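Local coordinates for LINE-1 retrotransposable element ORF1 protein (Homo sapiens, PDB 2W7A) that binds single-stranded RNA and DNA as a nucleic acid chaperone and is essential for the retrotransposition of LINE-1 elements, at residues G1-V11 / L90-D100; N42-T51 / R63-M74. All coordinates share one frame; numbering follows the deposited sequence. Where two conformers were deposited one is given.

Contact 1 of 2, residues G1-V11 / L90-D100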
loop_
_atom_site.group_PDB
_atom_site.type_symbol
_atom_site.label_atom_id
_atom_site.label_comp_id
_atom_site.label_asym_id
_atom_site.label_seq_id
_atom_site.Cartn_x
_atom_site.Cartn_y
_atom_site.Cartn_z
ATOM N N GLY A 1 -9.135 -8.201 7.376
ATOM C CA GLY A 1 -9.489 -7.196 8.431
ATOM C C GLY A 1 -8.579 -7.220 9.652
ATOM O O GLY A 1 -8.911 -6.630 10.690
ATOM N N ALA A 2 -7.433 -7.901 9.528
ATOM C CA ALA A 2 -6.438 -7.986 10.598
ATOM C C ALA A 2 -5.996 -6.590 11.015
ATOM O O ALA A 2 -5.960 -5.674 10.198
ATOM C CB ALA A 2 -5.227 -8.817 10.166
HETATM N N MSE A 3 -5.671 -6.466 12.304
HETATM C CA MSE A 3 -5.254 -5.212 12.942
HETATM C C MSE A 3 -4.043 -4.581 12.256
HETATM O O MSE A 3 -3.900 -3.372 12.259
HETATM C CB MSE A 3 -4.840 -5.488 14.392
HETATM C CG MSE A 3 -5.964 -5.521 15.388
HETATM SE SE MSE A 3 -6.147 -3.837 16.315
HETATM C CE MSE A 3 -7.671 -4.450 17.322
ATOM N N GLY A 4 -3.172 -5.413 11.723
ATOM C CA GLY A 4 -1.932 -4.953 11.084
ATOM C C GLY A 4 -1.995 -4.745 9.580
ATOM O O GLY A 4 -1.006 -4.352 8.974
ATOM N N ASN A 5 -3.158 -5.007 8.982
ATOM C CA ASN A 5 -3.316 -4.880 7.516
ATOM C C ASN A 5 -3.888 -3.525 7.114
ATOM O O ASN A 5 -4.821 -3.017 7.758
ATOM C CB ASN A 5 -4.349 -5.865 6.961
ATOM C CG ASN A 5 -3.885 -7.300 6.908
ATOM O OD1 ASN A 5 -2.742 -7.613 7.145
ATOM N ND2 ASN A 5 -4.823 -8.184 6.623
ATOM N N LEU A 6 -3.349 -2.946 6.047
ATOM C CA LEU A 6 -4.095 -1.952 5.321
ATOM C C LEU A 6 -4.280 -2.340 3.888
ATOM O O LEU A 6 -3.614 -3.266 3.398
ATOM C CB LEU A 6 -3.490 -0.594 5.442
ATOM C CG LEU A 6 -2.154 -0.274 4.913
ATOM C CD1 LEU A 6 -2.081 -0.219 3.402
ATOM C CD2 LEU A 6 -1.688 1.124 5.450
ATOM N N ARG A 7 -5.218 -1.660 3.241
ATOM C CA ARG A 7 -5.500 -1.818 1.835
ATOM C C ARG A 7 -4.960 -0.609 1.071
ATOM O O ARG A 7 -5.238 0.533 1.415
ATOM C CB ARG A 7 -7.017 -1.933 1.570
ATOM C CG ARG A 7 -7.608 -3.248 1.996
ATOM C CD ARG A 7 -9.156 -3.292 1.909
ATOM N NE ARG A 7 -9.620 -4.597 2.385
ATOM C CZ ARG A 7 -9.789 -5.688 1.635
ATOM N NH1 ARG A 7 -9.626 -5.670 0.323
ATOM N NH2 ARG A 7 -10.195 -6.816 2.200
ATOM N N LEU A 8 -4.253 -0.894 0.000
ATOM C CA LEU A 8 -3.747 0.079 -0.954
ATOM C C LEU A 8 -4.608 -0.065 -2.199
ATOM O O LEU A 8 -4.641 -1.136 -2.838
ATOM C CB LEU A 8 -2.281 -0.215 -1.211
ATOM C CG LEU A 8 -1.569 0.402 -2.357
ATOM C CD1 LEU A 8 -1.681 1.928 -2.339
ATOM C CD2 LEU A 8 -0.081 -0.097 -2.267
ATOM N N ILE A 9 -5.310 1.002 -2.528
ATOM C CA ILE A 9 -6.372 0.996 -3.551
ATOM C C ILE A 9 -5.972 1.857 -4.736
ATOM O O ILE A 9 -5.422 2.954 -4.539
ATOM C CB ILE A 9 -7.686 1.533 -2.937
ATOM C CG1 ILE A 9 -8.119 0.636 -1.782
ATOM C CG2 ILE A 9 -8.740 1.726 -3.995
ATOM C CD1 ILE A 9 -9.364 1.116 -1.046
ATOM N N GLY A 10 -6.222 1.375 -5.957
ATOM C CA GLY A 10 -5.946 2.155 -7.162
ATOM C C GLY A 10 -4.619 2.003 -7.871
ATOM O O GLY A 10 -4.356 2.749 -8.787
ATOM N N VAL A 11 -3.795 1.022 -7.477
ATOM C CA VAL A 11 -2.525 0.798 -8.118
ATOM C C VAL A 11 -2.791 -0.033 -9.372
ATOM O O VAL A 11 -3.355 -1.105 -9.286
ATOM C CB VAL A 11 -1.543 0.077 -7.197
ATOM C CG1 VAL A 11 -0.222 -0.196 -7.913
ATOM C CG2 VAL A 11 -1.352 0.872 -5.884
ATOM N N LEU A 90 1.244 7.978 -6.237
ATOM C CA LEU A 90 2.228 7.011 -6.658
ATOM C C LEU A 90 2.529 7.420 -8.084
ATOM O O LEU A 90 1.626 7.395 -8.928
ATOM C CB LEU A 90 1.706 5.592 -6.579
ATOM C CG LEU A 90 2.663 4.575 -7.237
ATOM C CD1 LEU A 90 4.047 4.491 -6.581
ATOM C CD2 LEU A 90 1.948 3.188 -7.286
ATOM N N LYS A 91 3.769 7.842 -8.347
ATOM C CA LYS A 91 4.162 8.464 -9.625
ATOM C C LYS A 91 3.185 9.567 -10.073
ATOM O O LYS A 91 2.821 9.691 -11.258
ATOM C CB LYS A 91 4.350 7.421 -10.730
ATOM C CG LYS A 91 5.195 6.192 -10.347
ATOM C CD LYS A 91 6.552 6.534 -9.786
ATOM C CE LYS A 91 7.177 5.343 -9.031
ATOM N NZ LYS A 91 8.468 5.686 -8.362
ATOM N N GLY A 92 2.778 10.376 -9.100
ATOM C CA GLY A 92 1.930 11.533 -9.337
ATOM C C GLY A 92 0.455 11.206 -9.557
ATOM O O GLY A 92 -0.342 12.125 -9.770
ATOM N N LYS A 93 0.087 9.928 -9.499
ATOM C CA LYS A 93 -1.324 9.511 -9.651
ATOM C C LYS A 93 -1.909 9.164 -8.290
ATOM O O LYS A 93 -1.219 8.570 -7.465
ATOM C CB LYS A 93 -1.438 8.287 -10.533
ATOM C CG LYS A 93 -0.907 8.436 -11.906
ATOM C CD LYS A 93 -1.757 9.289 -12.778
ATOM C CE LYS A 93 -1.367 9.125 -14.258
ATOM N NZ LYS A 93 0.008 9.611 -14.502
ATOM N N PRO A 94 -3.167 9.547 -8.037
ATOM C CA PRO A 94 -3.761 9.303 -6.715
ATOM C C PRO A 94 -3.951 7.826 -6.387
ATOM O O PRO A 94 -4.420 7.037 -7.227
ATOM C CB PRO A 94 -5.091 10.104 -6.753
ATOM C CG PRO A 94 -5.414 10.235 -8.217
ATOM C CD PRO A 94 -4.068 10.309 -8.921
ATOM N N ILE A 95 -3.596 7.461 -5.153
ATOM C CA ILE A 95 -3.891 6.175 -4.593
ATOM C C ILE A 95 -4.607 6.371 -3.264
ATOM O O ILE A 95 -4.593 7.491 -2.739
ATOM C CB ILE A 95 -2.628 5.267 -4.421
ATOM C CG1 ILE A 95 -1.563 5.997 -3.620
ATOM C CG2 ILE A 95 -2.106 4.899 -5.846
ATOM C CD1 ILE A 95 -0.490 5.111 -3.097
ATOM N N ARG A 96 -5.197 5.310 -2.698
ATOM C CA ARG A 96 -5.801 5.400 -1.389
ATOM C C ARG A 96 -5.292 4.331 -0.452
ATOM O O ARG A 96 -5.034 3.207 -0.879
ATOM C CB ARG A 96 -7.324 5.356 -1.499
ATOM C CG ARG A 96 -7.917 6.676 -2.031
ATOM C CD ARG A 96 -9.422 6.703 -1.876
ATOM N NE ARG A 96 -9.835 6.666 -0.480
ATOM C CZ ARG A 96 -10.644 5.760 0.058
ATOM N NH1 ARG A 96 -11.156 4.768 -0.666
ATOM N NH2 ARG A 96 -10.936 5.850 1.352
ATOM N N LEU A 97 -5.086 4.706 0.813
ATOM C CA LEU A 97 -4.761 3.782 1.895
ATOM C C LEU A 97 -5.931 3.742 2.867
ATOM O O LEU A 97 -6.347 4.775 3.373
ATOM C CB LEU A 97 -3.474 4.248 2.586
ATOM C CG LEU A 97 -2.197 4.350 1.736
ATOM C CD1 LEU A 97 -1.051 4.991 2.539
ATOM C CD2 LEU A 97 -1.720 2.981 1.207
ATOM N N THR A 98 -6.474 2.574 3.126
ATOM C CA THR A 98 -7.627 2.438 4.000
ATOM C C THR A 98 -7.488 1.229 4.883
ATOM O O THR A 98 -6.600 0.393 4.669
ATOM C CB THR A 98 -8.939 2.277 3.202
ATOM O OG1 THR A 98 -8.984 0.982 2.618
ATOM C CG2 THR A 98 -9.036 3.305 2.141
ATOM N N VAL A 99 -8.346 1.133 5.879
ATOM C CA VAL A 99 -8.349 -0.026 6.747
ATOM C C VAL A 99 -8.770 -1.246 5.953
ATOM O O VAL A 99 -9.387 -1.130 4.909
ATOM C CB VAL A 99 -9.311 0.160 7.935
ATOM C CG1 VAL A 99 -8.858 1.282 8.854
ATOM C CG2 VAL A 99 -10.743 0.381 7.428
ATOM N N ASP A 100 -8.390 -2.418 6.435
ATOM C CA ASP A 100 -8.743 -3.653 5.764
ATOM C C ASP A 100 -10.131 -4.082 6.249
ATOM O O ASP A 100 -10.495 -3.857 7.410
ATOM C CB ASP A 100 -7.673 -4.718 6.075
ATOM C CG ASP A 100 -7.915 -6.046 5.352
ATOM O OD1 ASP A 100 -8.707 -6.079 4.384
ATOM O OD2 ASP A 100 -7.309 -7.061 5.762
ATOM O OXT ASP A 100 -10.936 -4.642 5.502
HETATM O O HOH W 1 -7.020 -2.829 9.030
HETATM O O HOH W 2 -4.320 5.491 -9.251
#
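Arg-7 faces Thr-98 in the antiparallel pairing of strands 5-9 and 93-99, the first and last strands of the RNA recognition motif (RRM) domain of ORF1p. The two backbones exchange two bonds at this pair, Arg-7 N to Thr-98 O at 2.9 Å being nearly straight, and two more at Ile-9 and Arg-96. Leu-8 and Leu-97 point to the other side, where helices 19-33 and 72-85 cover the sheet. There Leu-8 CD1 lies beside Leu-97 CD2 and presses on Ile-95 CD1 at 3.5 Å, a tight fit.

At the strand ends Asp-100, the last residue of this construct, gathers the charges. Its CG stands anti to the backbone N (chi1 -177°), which swings the carboxylate towards strand 5-9. OD1 takes the salt bridge from Arg-7 NE at 2.7 Å, with Arg-7 NH2 equally near, the guanidinium and carboxylate planes being 54° apart. Asn-5 ND2 reaches OD2 on its anti side at 2.9 Å, little out of the plane, while Gly-1 N, at 2.7 Å, comes from above the opposite face. A water links Asn-5 O to Asp-100 N. Gly-1 is poorly ordered and precedes the natural sequence, so its ion pair probably belongs to the construct alone. The Arg-7 guanidinium, assisted by the Asn-5 amide, is likely to keep the carboxylate ionised, and the side chain clamps the end of strand 93-99 to strand 5-9.

Contact 2 of 2, residues N42-T51 / R63-M74; sequences NVQIQEIQRT and RHIIVRFTKVEM
Arg-50 reaches across to Arg-63 at one end of the pairing, its NH1 donating to the backbone O of Arg-63 at 2.9 Å in a bent bond (N-H...O 137°), the oxygen near the guanidinium plane. A bend at chi2 (-91°) turns the group over Ile-65, whose CD1 sits above the centre of one face, 3.8 Å from Arg-50 CZ. The Arg-63 guanidinium in turn lays one face over the CB of Arg-50, its CZ 3.7 Å from that CB, the two side chains crossing at about a right angle. On the same side of the sheet Ile-45 lies alongside Phe-69 and sets CG1 over the ring in a CH-pi contact, 4.1 Å from the Phe-69 centroid. Val-43 meets that ring at its edge, while Val-67 CG1 packs on Ile-45 CG2.

The backbone fixes these positions. Strands 45-51 and 64-69 run antiparallel, with Gln-49 and Ile-66 exchanging two bonds. A classic beta bulge puts both Gln-46 and Glu-47 opposite Arg-68. Beyond it Gln-44 O is gripped twice by Thr-70, through OG1 at 2.7 Å and N at 3.1 Å, just before helix 72-85.

Farther out, Leu-22 and Leu-26 of helix 19-33 cover Ile-48, Ile-65, Ile-45 and Val-67. Glu-17 forms a salt bridge with Arg-50 NH2, Val-11 O and Pro-12 O also accept from this guanidinium, and Glu-13 pairs with Arg-63 NE. Replacing Arg-50 by an alanine would probably leave Glu-17 without its mate, uncover the flank of Ile-65 and deprive the carbonyls of Arg-63, Val-11 and Pro-12 of a donor. Glu-17 and Glu-13 probably offset the like charges of the two arginines, and a buried cation ties the strand end to the 11-17 region.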
loop_
_atom_site.group_PDB
_atom_site.type_symbol
_atom_site.label_atom_id
_atom_site.label_comp_id
_atom_site.label_asym_id
_atom_site.label_seq_id
_atom_site.Cartn_x
_atom_site.Cartn_y
_atom_site.Cartn_z
ATOM N N ASN A 42 11.871 2.821 9.436
ATOM C CA ASN A 42 11.467 1.769 10.361
ATOM C C ASN A 42 10.049 1.292 10.088
ATOM O O ASN A 42 9.340 0.910 11.000
ATOM C CB ASN A 42 11.590 2.210 11.818
ATOM C CG ASN A 42 11.517 1.028 12.795
ATOM O OD1 ASN A 42 12.078 -0.070 12.552
ATOM N ND2 ASN A 42 10.821 1.249 13.907
ATOM N N VAL A 43 9.640 1.345 8.834
ATOM C CA VAL A 43 8.389 0.740 8.447
ATOM C C VAL A 43 8.818 -0.696 8.088
ATOM O O VAL A 43 9.641 -0.924 7.203
ATOM C CB VAL A 43 7.744 1.449 7.228
ATOM C CG1 VAL A 43 6.334 0.978 6.988
ATOM C CG2 VAL A 43 7.797 3.025 7.272
ATOM N N GLN A 44 8.291 -1.661 8.826
ATOM C CA GLN A 44 8.699 -3.037 8.727
ATOM C C GLN A 44 7.524 -3.723 8.076
ATOM O O GLN A 44 6.748 -4.377 8.712
ATOM C CB GLN A 44 8.989 -3.577 10.152
ATOM C CG GLN A 44 9.759 -2.553 11.060
ATOM C CD GLN A 44 9.903 -2.993 12.520
ATOM O OE1 GLN A 44 10.605 -3.959 12.804
ATOM N NE2 GLN A 44 9.264 -2.271 13.443
ATOM N N ILE A 45 7.361 -3.494 6.785
ATOM C CA ILE A 45 6.262 -4.110 6.068
ATOM C C ILE A 45 6.701 -5.564 5.977
ATOM O O ILE A 45 7.857 -5.867 5.625
ATOM C CB ILE A 45 6.013 -3.356 4.763
ATOM C CG1 ILE A 45 5.257 -2.060 5.104
ATOM C CG2 ILE A 45 5.194 -4.214 3.765
ATOM C CD1 ILE A 45 5.298 -0.965 4.039
ATOM N N GLN A 46 5.840 -6.452 6.466
ATOM C CA GLN A 46 6.042 -7.910 6.389
ATOM C C GLN A 46 5.607 -8.666 5.125
ATOM O O GLN A 46 6.293 -9.562 4.659
ATOM C CB GLN A 46 5.226 -8.567 7.460
ATOM C CG GLN A 46 5.778 -8.345 8.841
ATOM C CD GLN A 46 5.029 -9.128 9.882
ATOM O OE1 GLN A 46 3.892 -9.547 9.663
ATOM N NE2 GLN A 46 5.665 -9.338 11.028
ATOM N N GLU A 47 4.387 -8.438 4.671
ATOM C CA GLU A 47 3.920 -9.086 3.451
ATOM C C GLU A 47 3.133 -8.087 2.646
ATOM O O GLU A 47 2.480 -7.256 3.220
ATOM C CB GLU A 47 3.004 -10.258 3.776
ATOM C CG GLU A 47 2.863 -11.237 2.617
ATOM C CD GLU A 47 2.202 -12.508 3.036
ATOM O OE1 GLU A 47 1.517 -12.500 4.084
ATOM O OE2 GLU A 47 2.372 -13.510 2.312
ATOM N N ILE A 48 3.171 -8.238 1.327
ATOM C CA ILE A 48 2.521 -7.319 0.367
ATOM C C ILE A 48 1.943 -8.197 -0.746
ATOM O O ILE A 48 2.715 -8.831 -1.448
ATOM C CB ILE A 48 3.495 -6.311 -0.373
ATOM C CG1 ILE A 48 4.308 -5.436 0.566
ATOM C CG2 ILE A 48 2.701 -5.382 -1.315
ATOM C CD1 ILE A 48 5.397 -4.685 -0.125
ATOM N N GLN A 49 0.620 -8.195 -0.963
ATOM C CA GLN A 49 0.061 -8.989 -2.039
ATOM C C GLN A 49 -1.255 -8.432 -2.558
ATOM O O GLN A 49 -2.048 -7.854 -1.812
ATOM C CB GLN A 49 -0.199 -10.449 -1.611
ATOM C CG GLN A 49 -1.195 -10.623 -0.548
ATOM C CD GLN A 49 -1.003 -11.926 0.220
ATOM O OE1 GLN A 49 -1.019 -12.988 -0.368
ATOM N NE2 GLN A 49 -0.824 -11.834 1.539
ATOM N N ARG A 50 -1.489 -8.679 -3.835
ATOM C CA ARG A 50 -2.817 -8.430 -4.387
ATOM C C ARG A 50 -3.815 -9.384 -3.788
ATOM O O ARG A 50 -3.454 -10.533 -3.465
ATOM C CB ARG A 50 -2.826 -8.585 -5.883
ATOM C CG ARG A 50 -1.943 -7.612 -6.614
ATOM C CD ARG A 50 -2.654 -6.331 -7.009
ATOM N NE ARG A 50 -1.731 -5.452 -7.695
ATOM C CZ ARG A 50 -2.021 -4.262 -8.196
ATOM N NH1 ARG A 50 -3.238 -3.773 -8.088
ATOM N NH2 ARG A 50 -1.084 -3.590 -8.861
ATOM N N THR A 51 -5.065 -8.928 -3.652
ATOM C CA THR A 51 -6.142 -9.788 -3.177
ATOM C C THR A 51 -7.348 -9.668 -4.104
ATOM O O THR A 51 -7.671 -8.582 -4.498
ATOM C CB THR A 51 -6.522 -9.469 -1.703
ATOM O OG1 THR A 51 -7.471 -10.462 -1.223
ATOM C CG2 THR A 51 -7.102 -8.096 -1.552
ATOM N N ARG A 63 -7.160 -4.980 -8.449
ATOM C CA ARG A 63 -7.247 -5.529 -7.110
ATOM C C ARG A 63 -6.615 -4.595 -6.102
ATOM O O ARG A 63 -5.600 -3.919 -6.399
ATOM C CB ARG A 63 -6.568 -6.875 -7.040
ATOM C CG ARG A 63 -7.297 -7.957 -7.840
ATOM C CD ARG A 63 -6.470 -9.192 -7.962
ATOM N NE ARG A 63 -5.302 -8.958 -8.736
ATOM C CZ ARG A 63 -4.372 -9.846 -8.949
ATOM N NH1 ARG A 63 -4.445 -11.033 -8.388
ATOM N NH2 ARG A 63 -3.365 -9.516 -9.756
ATOM N N HIS A 64 -7.171 -4.599 -4.890
ATOM C CA HIS A 64 -6.490 -3.989 -3.773
ATOM C C HIS A 64 -5.220 -4.750 -3.461
ATOM O O HIS A 64 -5.107 -5.934 -3.767
ATOM C CB HIS A 64 -7.380 -4.005 -2.529
ATOM C CG HIS A 64 -8.648 -3.221 -2.650
ATOM N ND1 HIS A 64 -9.579 -3.142 -1.632
ATOM C CD2 HIS A 64 -9.110 -2.436 -3.639
ATOM C CE1 HIS A 64 -10.570 -2.357 -2.013
ATOM N NE2 HIS A 64 -10.317 -1.919 -3.229
ATOM N N ILE A 65 -4.256 -4.056 -2.870
ATOM C CA ILE A 65 -3.061 -4.660 -2.367
ATOM C C ILE A 65 -3.150 -4.624 -0.839
ATOM O O ILE A 65 -3.360 -3.537 -0.234
ATOM C CB ILE A 65 -1.804 -3.880 -2.848
ATOM C CG1 ILE A 65 -1.616 -3.963 -4.361
ATOM C CG2 ILE A 65 -0.525 -4.316 -2.105
ATOM C CD1 ILE A 65 -0.651 -2.939 -4.949
ATOM N N ILE A 66 -3.008 -5.789 -0.202
ATOM C CA ILE A 66 -2.999 -5.850 1.253
ATOM C C ILE A 66 -1.567 -5.785 1.719
ATOM O O ILE A 66 -0.723 -6.555 1.269
ATOM C CB ILE A 66 -3.656 -7.153 1.766
ATOM C CG1 ILE A 66 -5.045 -7.314 1.155
ATOM C CG2 ILE A 66 -3.658 -7.170 3.277
ATOM C CD1 ILE A 66 -5.911 -6.093 1.317
ATOM N N VAL A 67 -1.310 -4.822 2.613
ATOM C CA VAL A 67 -0.009 -4.589 3.189
ATOM C C VAL A 67 -0.105 -4.919 4.691
ATOM O O VAL A 67 -0.896 -4.321 5.431
ATOM C CB VAL A 67 0.434 -3.149 2.936
ATOM C CG1 VAL A 67 1.856 -2.909 3.533
ATOM C CG2 VAL A 67 0.324 -2.785 1.463
ATOM N N ARG A 68 0.673 -5.914 5.134
ATOM C CA ARG A 68 0.621 -6.325 6.557
ATOM C C ARG A 68 1.883 -5.782 7.229
ATOM O O ARG A 68 2.986 -6.046 6.813
ATOM C CB ARG A 68 0.559 -7.841 6.688
ATOM C CG ARG A 68 0.451 -8.320 8.144
ATOM C CD ARG A 68 0.124 -9.812 8.209
ATOM N NE ARG A 68 -0.134 -10.270 9.563
ATOM C CZ ARG A 68 -0.169 -11.551 9.932
ATOM N NH1 ARG A 68 0.029 -12.520 9.040
ATOM N NH2 ARG A 68 -0.404 -11.864 11.202
ATOM N N PHE A 69 1.674 -4.955 8.247
ATOM C CA PHE A 69 2.735 -4.323 8.982
ATOM C C PHE A 69 3.116 -5.187 10.169
ATOM O O PHE A 69 2.269 -5.903 10.716
ATOM C CB PHE A 69 2.275 -2.958 9.479
ATOM C CG PHE A 69 2.192 -1.929 8.416
ATOM C CD1 PHE A 69 1.135 -1.886 7.550
ATOM C CD2 PHE A 69 3.161 -0.977 8.288
ATOM C CE1 PHE A 69 1.054 -0.921 6.569
ATOM C CE2 PHE A 69 3.077 -0.007 7.301
ATOM C CZ PHE A 69 2.033 -0.021 6.433
ATOM N N THR A 70 4.387 -5.130 10.545
ATOM C CA THR A 70 4.845 -5.826 11.755
ATOM C C THR A 70 4.189 -5.216 12.996
ATOM O O THR A 70 3.824 -5.946 13.944
ATOM C CB THR A 70 6.378 -5.748 11.846
ATOM O OG1 THR A 70 6.944 -6.325 10.642
ATOM C CG2 THR A 70 6.917 -6.433 13.088
ATOM N N LYS A 71 4.048 -3.889 12.980
ATOM C CA LYS A 71 3.498 -3.149 14.135
ATOM C C LYS A 71 2.168 -2.512 13.795
ATOM O O LYS A 71 2.082 -1.761 12.822
ATOM C CB LYS A 71 4.478 -2.068 14.611
ATOM C CG LYS A 71 5.760 -2.682 15.250
ATOM C CD LYS A 71 6.656 -1.630 15.861
ATOM C CE LYS A 71 6.026 -0.974 17.088
ATOM N NZ LYS A 71 5.737 -1.958 18.166
ATOM N N VAL A 72 1.146 -2.822 14.594
ATOM C CA VAL A 72 -0.158 -2.198 14.411
ATOM C C VAL A 72 -0.059 -0.692 14.561
ATOM O O VAL A 72 -0.712 0.066 13.835
ATOM C CB VAL A 72 -1.195 -2.806 15.407
ATOM C CG1 VAL A 72 -2.542 -2.118 15.333
ATOM C CG2 VAL A 72 -1.324 -4.297 15.130
ATOM N N GLU A 73 0.760 -0.234 15.485
ATOM C CA GLU A 73 0.929 1.207 15.631
ATOM C C GLU A 73 1.409 1.874 14.347
ATOM O O GLU A 73 0.992 3.024 14.046
ATOM C CB GLU A 73 1.903 1.492 16.780
ATOM C CG GLU A 73 1.959 2.999 17.186
ATOM C CD GLU A 73 2.874 3.272 18.341
ATOM O OE1 GLU A 73 3.219 2.320 19.080
ATOM O OE2 GLU A 73 3.237 4.459 18.520
HETATM N N MSE A 74 2.247 1.181 13.566
HETATM C CA MSE A 74 2.769 1.763 12.367
HETATM C C MSE A 74 1.722 1.738 11.268
HETATM O O MSE A 74 1.564 2.736 10.505
HETATM C CB MSE A 74 4.018 1.027 11.925
HETATM C CG MSE A 74 4.538 1.488 10.621
HETATM SE SE MSE A 74 5.063 3.415 10.532
HETATM C CE MSE A 74 6.541 3.282 11.699
HETATM O O HOH W 3 -0.622 -9.256 2.527
HETATM O O HOH W 4 -9.359 -6.462 -4.427
#

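Contacts 1 and 2 share one antiparallel sheet, their centres about 9 Å apart. Strands 5-9 and 64-69 are neighbours in it, probably joined by backbone hydrogen bonds such as Leu-8 N to Ile-65 O and Gly-4 O to Phe-69 N, both 2.8 Å. The resulting order 45-51, 64-69, 5-9, 93-99 is that of the RRM fold. On the side away from the helices Arg-7 CG packs on Ile-66 CD1 at 3.4 Å, and Arg-7 NH1 bonds to His-64 ND1, so one arginine serves both contacts. This face, which also carries Arg-68 and Arg-96, corresponds to the usual RNA-binding surface of RRMs and is consistent with nucleic acid binding.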